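PDB 2VM9: discoidin-2, which binds galactose and N-acetylgalactosamine as a trimeric, calcium-containing lectin of cell adhesion, and may take part in forming the spore coat. Local coordinates for residues 44-49 / 79-84. Numbering follows the deposited sequence.
Sequences SRFDGS and QGRGDH. With CA (calcium ion), chain B; PO4 (phosphate ion), chain G.
S49 lays its CB on one face of the R81 guanidinium, 3.4 Å from R81 CZ; H84 CD2 lies over the opposite face, each offset toward the rim. F46 meets R81 edge to edge, its CE1 4.0 Å from R81 NH2, although the planes are 51° apart and the side chains cross at about a right angle. The backbone N of G48 lies 3.7 Å above the F46 ring, over its centre. D83 packs against the same loop, OD1 3.7 Å from S49 CA.

The salt bridge is internal to 79-84. R81, extended from CG to NE, grips D83 side-on, NE donating to OD1 (2.8 Å, 174°) and NH2 to OD2. Both oxygens keep close to the guanidinium plane, but the carboxylate is turned: NE meets OD1 from 44° above its plane, and NH2 comes to the syn side of OD2, also tilted. OD1 further accepts from E50 N, and R81 NH1 and NH2 donate to O2 of a phosphate, probably from the crystallisation liquor, that H28 also binds. R81-G82-D83 matches the cell attachment motif by sequence rule alone.

Calcium is bound by D47 OD1 at 2.5 Å, with N39, S40 and waters, one donating to G48 O; D47 OD2 is hydrogen-bonded to S55 OG of the second subunit.

In the discoidin (F5/8 type C) beta-sandwich, 44-49 lies in the loop between strands 17-20 and 52-53; residues 79-84 run from the end of strand 70-79 into the loop before strand 87-96.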
ATOM      1  N   SER A  44     -41.055  13.171  10.812  1.00 20.27           N
ATOM      2  CA  SER A  44     -41.059  14.404  11.605  1.00 19.15           C
ATOM      3  C   SER A  44     -39.703  15.096  11.757  1.00 17.94           C
ATOM      4  O   SER A  44     -39.600  16.170  12.363  1.00 17.27           O
ATOM      5  CB  SER A  44     -41.655  14.156  12.990  1.00 19.66           C
ATOM      6  OG  SER A  44     -40.719  13.597  13.901  1.00 21.86           O
ATOM      7  N   ARG A  45     -38.654  14.472  11.235  1.00 16.17           N
ATOM      8  CA  ARG A  45     -37.326  15.050  11.326  1.00 14.84           C
ATOM      9  C   ARG A  45     -36.524  14.610  10.111  1.00 13.86           C
ATOM     10  O   ARG A  45     -36.782  13.547   9.546  1.00 15.10           O
ATOM     11  CB  ARG A  45     -36.615  14.617  12.622  1.00 15.20           C
ATOM     12  CG  ARG A  45     -36.343  13.101  12.736  1.00 13.87           C
ATOM     13  CD  ARG A  45     -35.627  12.761  14.079  1.00 15.50           C
ATOM     14  NE  ARG A  45     -35.611  11.314  14.285  1.00 14.98           N
ATOM     15  CZ  ARG A  45     -34.606  10.519  13.903  1.00 14.85           C
ATOM     16  NH1 ARG A  45     -33.541  11.041  13.311  1.00 10.16           N
ATOM     17  NH2 ARG A  45     -34.676   9.206  14.111  1.00 13.92           N
ATOM     18  N   PHE A  46     -35.564  15.434   9.720  1.00 11.49           N
ATOM     19  CA  PHE A  46     -34.735  15.150   8.556  1.00 10.11           C
ATOM     20  C   PHE A  46     -33.341  14.757   9.039  1.00  9.33           C
ATOM     21  O   PHE A  46     -32.627  15.569   9.624  1.00  9.71           O
ATOM     22  CB  PHE A  46     -34.659  16.389   7.666  1.00 10.80           C
ATOM     23  CG  PHE A  46     -33.944  16.151   6.376  1.00  9.98           C
ATOM     24  CD1 PHE A  46     -34.459  15.252   5.458  1.00 11.61           C
ATOM     25  CD2 PHE A  46     -32.746  16.809   6.090  1.00 11.13           C
ATOM     26  CE1 PHE A  46     -33.804  14.992   4.264  1.00 11.59           C
ATOM     27  CE2 PHE A  46     -32.088  16.555   4.887  1.00  9.78           C
ATOM     28  CZ  PHE A  46     -32.615  15.662   3.980  1.00  9.35           C
ATOM     29  N   ASP A  47     -32.977  13.503   8.801  1.00  7.45           N
ATOM     30  CA  ASP A  47     -31.674  12.999   9.214  1.00  6.41           C
ATOM     31  C   ASP A  47     -30.698  12.876   8.027  1.00  6.27           C
ATOM     32  O   ASP A  47     -29.605  12.302   8.160  1.00  6.44           O
ATOM     33  CB  ASP A  47     -31.795  11.677   9.971  1.00  5.39           C
ATOM     34  CG  ASP A  47     -32.569  10.585   9.203  1.00  6.49           C
ATOM     35  OD1 ASP A  47     -33.245  10.898   8.201  1.00  6.34           O
ATOM     36  OD2 ASP A  47     -32.518   9.411   9.645  1.00  7.82           O
ATOM     37  N   GLY A  48     -31.098  13.429   6.892  1.00  6.07           N
ATOM     38  CA  GLY A  48     -30.281  13.414   5.687  1.00  5.63           C
ATOM     39  C   GLY A  48     -30.989  12.717   4.541  1.00  5.35           C
ATOM     40  O   GLY A  48     -31.860  11.862   4.757  1.00  5.05           O
ATOM     41  N   SER A  49     -30.621  13.093   3.309  1.00  4.53           N
ATOM     42  CA  SER A  49     -31.163  12.440   2.128  1.00  4.41           C
ATOM     43  C   SER A  49     -30.589  11.034   2.052  1.00  4.79           C
ATOM     44  O   SER A  49     -29.419  10.777   2.446  1.00  4.84           O
ATOM     45  CB  SER A  49     -30.756  13.212   0.881  1.00  4.46           C
ATOM     46  OG  SER A  49     -29.357  13.428   0.841  1.00  4.16           O
ATOM     47  N   GLN A  79     -28.091   3.873  -8.109  1.00  4.69           N
ATOM     48  CA  GLN A  79     -29.437   3.830  -7.633  1.00  5.30           C
ATOM     49  C   GLN A  79     -29.848   5.291  -7.476  1.00  4.53           C
ATOM     50  O   GLN A  79     -29.010   6.194  -7.321  1.00  4.67           O
ATOM     51  CB  GLN A  79     -29.385   3.090  -6.301  1.00  6.01           C
ATOM     52  CG  GLN A  79     -30.641   2.710  -5.659  1.00  8.95           C
ATOM     53  CD  GLN A  79     -30.326   1.916  -4.391  1.00  9.33           C
ATOM     54  OE1 GLN A  79     -29.351   2.222  -3.689  1.00  8.40           O
ATOM     55  NE2 GLN A  79     -31.138   0.910  -4.089  1.00 10.08           N
ATOM     56  N   GLY A  80     -31.144   5.538  -7.516  1.00  5.13           N
ATOM     57  CA  GLY A  80     -31.612   6.875  -7.236  1.00  3.92           C
ATOM     58  C   GLY A  80     -31.668   7.150  -5.730  1.00  4.61           C
ATOM     59  O   GLY A  80     -31.096   6.421  -4.887  1.00  5.06           O
ATOM     60  N   ARG A  81     -32.349   8.231  -5.419  1.00  3.95           N
ATOM     61  CA  ARG A  81     -32.498   8.690  -4.036  1.00  4.01           C
ATOM     62  C   ARG A  81     -33.613   7.939  -3.331  1.00  5.14           C
ATOM     63  O   ARG A  81     -34.722   7.810  -3.875  1.00  5.28           O
ATOM     64  CB  ARG A  81     -32.785  10.201  -4.033  1.00  4.22           C
ATOM     65  CG  ARG A  81     -33.073  10.758  -2.658  1.00  3.73           C
ATOM     66  CD  ARG A  81     -33.076  12.298  -2.649  1.00  3.67           C
ATOM     67  NE  ARG A  81     -33.477  12.737  -1.322  1.00  3.41           N
ATOM     68  CZ  ARG A  81     -33.581  13.996  -0.930  1.00  5.38           C
ATOM     69  NH1 ARG A  81     -33.285  14.989  -1.777  1.00  6.18           N
ATOM     70  NH2 ARG A  81     -33.969  14.258   0.326  1.00  3.91           N
ATOM     71  N   GLY A  82     -33.359   7.478  -2.106  1.00  5.09           N
ATOM     72  CA  GLY A  82     -34.372   6.649  -1.416  1.00  5.73           C
ATOM     73  C   GLY A  82     -35.652   7.359  -0.977  1.00  6.71           C
ATOM     74  O   GLY A  82     -36.732   6.749  -1.000  1.00  7.00           O
ATOM     75  N   ASP A  83     -35.562   8.640  -0.619  1.00  6.92           N
ATOM     76  CA  ASP A  83     -36.633   9.340   0.090  1.00  6.55           C
ATOM     77  C   ASP A  83     -37.354  10.435  -0.726  1.00  7.31           C
ATOM     78  O   ASP A  83     -38.283  11.083  -0.217  1.00  8.11           O
ATOM     79  CB  ASP A  83     -36.097   9.941   1.396  1.00  7.14           C
ATOM     80  CG  ASP A  83     -34.976  10.942   1.175  1.00  6.66           C
ATOM     81  OD1 ASP A  83     -33.990  10.617   0.473  1.00  6.11           O
ATOM     82  OD2 ASP A  83     -35.090  12.051   1.705  1.00  6.27           O
ATOM     83  N   HIS A  84     -36.926  10.649  -1.969  1.00  7.41           N
ATOM     84  CA  HIS A  84     -37.605  11.612  -2.880  1.00  7.76           C
ATOM     85  C   HIS A  84     -37.380  11.186  -4.324  1.00  6.87           C
ATOM     86  O   HIS A  84     -36.469  10.425  -4.592  1.00  5.83           O
ATOM     87  CB  HIS A  84     -37.137  13.045  -2.666  1.00  8.72           C
ATOM     88  CG  HIS A  84     -37.743  13.668  -1.458  1.00 12.63           C
ATOM     89  ND1 HIS A  84     -39.112  13.796  -1.306  1.00 18.19           N
ATOM     90  CD2 HIS A  84     -37.191  14.125  -0.308  1.00 16.71           C
ATOM     91  CE1 HIS A  84     -39.368  14.343  -0.127  1.00 21.06           C
ATOM     92  NE2 HIS A  84     -38.221  14.541   0.500  1.00 18.50           N
TER
HETATM   93 CA    CA B 500     -35.044   9.847   6.866  0.80 10.72          CA
HETATM   94  P   PO4 G 507     -34.712  17.731   0.977  0.60 11.32           P
HETATM   95  O1  PO4 G 507     -35.653  18.408  -0.005  0.60 17.08           O
HETATM   96  O2  PO4 G 507     -33.675  17.045   0.281  0.60  6.91           O
HETATM   97  O3  PO4 G 507     -35.542  16.770   1.803  0.60 18.20           O
HETATM   98  O4  PO4 G 507     -34.194  18.774   1.938  0.60 18.75           O
HETATM   99  O   HOH W   1     -36.207  10.846   9.182  1.00 13.97           O
HETATM  100  O   HOH W   2     -34.578  11.841   5.568  1.00 13.75           O
HETATM  101  O   HOH W   3     -35.546   8.651   4.961  1.00 14.92           O
HETATM  102  O   HOH W   4     -37.219  10.881   6.204  1.00 17.33           O